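Local coordinates for endoglucanase, glycoside hydrolase family 5 protein (PDB 5IHS) that hydrolyses internal beta-1,4-glucosidic bonds of cellulose, and is probably one of the periplasmic endoglucanases that together allow growth on crystalline cellulose, at residues N152-V157 against I190-T195. Numbering follows the deposited sequence.
Sequences NIIYEV and IIVVGT
With CG anti to its carbonyl carbon (chi1 -55°), Tyr155 brings ring atom CD2 to 4.0 Å from CG1 of Ile191, which likewise stands anti to its own carbonyl carbon (chi1 -57°), and the two side chains meet at a slant. Ile153 CG2 covers one face of that ring near its rim, while the hydroxyl is hydrogen-bonded to Asp186. Further along on this side, CG1 of Val157 meets CG2 of Ile191 at 3.8 Å; helices 133-147 and 167-185 pack over Tyr155 and Val157. Toward the interior of the barrel, Ile154 and Val192 touch branch to branch through their CG2 methyls, 3.8 Å apart. Glu156 also points inward, its extended chain carrying OE1 to a salt bridge with Arg85 and OE2 to a hydrogen bond with Thr247. The backbones run parallel: Tyr155 N donates to Ile190 O (3.0 Å), Val192 N to Tyr155 O (2.7 Å) and Val157 N to Val192 O (3.2 Å). Before the first of these, a water bridges the two backbones, donating to Ile153 O and accepting from Ile190 N. Helix 167-185 links the strands into a beta-alpha-beta unit, in which they are the fourth and fifth strands of the eight-stranded TIM barrel of family 5 glycoside hydrolases.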
# COMPACT_ATOMS: atom_id res chain seq x y z
N ASN A 152 -10.59 -5.51 -7.74
CA ASN A 152 -9.14 -5.35 -7.56
C ASN A 152 -8.78 -4.14 -6.71
O ASN A 152 -7.64 -4.07 -6.23
CB ASN A 152 -8.48 -5.14 -8.92
CG ASN A 152 -8.86 -6.20 -9.93
OD1 ASN A 152 -10.04 -6.33 -10.29
ND2 ASN A 152 -7.86 -6.92 -10.45
N ILE A 153 -9.68 -3.17 -6.57
CA ILE A 153 -9.33 -1.83 -6.08
C ILE A 153 -9.31 -1.77 -4.56
O ILE A 153 -10.27 -2.17 -3.90
CB ILE A 153 -10.34 -0.80 -6.60
CG1 ILE A 153 -10.59 -0.92 -8.12
CG2 ILE A 153 -9.94 0.61 -6.16
CD1 ILE A 153 -9.40 -0.66 -8.96
N ILE A 154 -8.24 -1.18 -4.03
CA ILE A 154 -8.11 -0.77 -2.63
C ILE A 154 -7.72 0.71 -2.64
O ILE A 154 -6.81 1.10 -3.38
CB ILE A 154 -7.02 -1.60 -1.92
CG1 ILE A 154 -7.36 -3.10 -1.95
CG2 ILE A 154 -6.80 -1.11 -0.49
CD1 ILE A 154 -6.18 -4.00 -1.65
N TYR A 155 -8.43 1.54 -1.87
CA TYR A 155 -8.14 2.96 -1.81
C TYR A 155 -7.31 3.28 -0.57
O TYR A 155 -7.58 2.76 0.51
CB TYR A 155 -9.42 3.78 -1.75
CG TYR A 155 -10.39 3.51 -2.88
CD1 TYR A 155 -10.30 4.19 -4.08
CD2 TYR A 155 -11.41 2.59 -2.73
CE1 TYR A 155 -11.19 3.95 -5.11
CE2 TYR A 155 -12.31 2.34 -3.76
CZ TYR A 155 -12.20 3.03 -4.94
OH TYR A 155 -13.07 2.80 -5.98
N GLU A 156 -6.32 4.17 -0.71
CA GLU A 156 -5.49 4.62 0.40
C GLU A 156 -5.50 6.15 0.37
O GLU A 156 -4.85 6.79 -0.47
CB GLU A 156 -4.09 4.02 0.30
CG GLU A 156 -3.14 4.52 1.38
CD GLU A 156 -1.75 3.91 1.30
OE1 GLU A 156 -1.44 3.19 0.33
OE2 GLU A 156 -0.96 4.16 2.26
N VAL A 157 -6.28 6.75 1.27
CA VAL A 157 -6.66 8.16 1.12
C VAL A 157 -5.67 9.17 1.67
O VAL A 157 -5.79 10.36 1.36
CB VAL A 157 -8.06 8.43 1.71
CG1 VAL A 157 -9.11 7.59 0.98
CG2 VAL A 157 -8.11 8.18 3.22
N ILE A 190 -12.26 -1.87 -0.06
CA ILE A 190 -11.58 -1.44 1.15
C ILE A 190 -10.98 -0.05 0.98
O ILE A 190 -10.40 0.28 -0.07
CB ILE A 190 -10.52 -2.49 1.54
CG1 ILE A 190 -11.22 -3.78 1.99
CG2 ILE A 190 -9.59 -1.95 2.64
CD1 ILE A 190 -10.30 -4.92 2.31
N ILE A 191 -11.08 0.75 2.04
CA ILE A 191 -10.44 2.04 2.14
C ILE A 191 -9.51 2.01 3.35
O ILE A 191 -9.95 1.66 4.46
CB ILE A 191 -11.47 3.18 2.27
CG1 ILE A 191 -12.45 3.17 1.09
CG2 ILE A 191 -10.77 4.51 2.40
CD1 ILE A 191 -13.67 4.06 1.30
N VAL A 192 -8.24 2.36 3.14
CA VAL A 192 -7.20 2.34 4.17
C VAL A 192 -6.87 3.78 4.52
O VAL A 192 -6.60 4.59 3.63
CB VAL A 192 -5.94 1.59 3.70
CG1 VAL A 192 -4.96 1.44 4.85
CG2 VAL A 192 -6.27 0.24 3.06
N VAL A 193 -6.85 4.08 5.82
CA VAL A 193 -6.69 5.44 6.33
C VAL A 193 -5.40 5.57 7.14
O VAL A 193 -5.19 4.83 8.11
CB VAL A 193 -7.90 5.86 7.18
CG1 VAL A 193 -7.72 7.30 7.67
CG2 VAL A 193 -9.20 5.69 6.41
N GLY A 194 -4.57 6.55 6.76
CA GLY A 194 -3.32 6.80 7.45
C GLY A 194 -3.50 7.32 8.86
O GLY A 194 -4.56 7.79 9.26
N THR A 195 -2.41 7.23 9.62
CA THR A 195 -2.42 7.54 11.04
C THR A 195 -1.28 8.52 11.39
O THR A 195 -0.37 8.77 10.59
CB THR A 195 -2.42 6.24 11.89
OG1 THR A 195 -1.25 5.45 11.61
CG2 THR A 195 -3.69 5.41 11.64
O HOH W 1 -10.94 -3.79 -1.73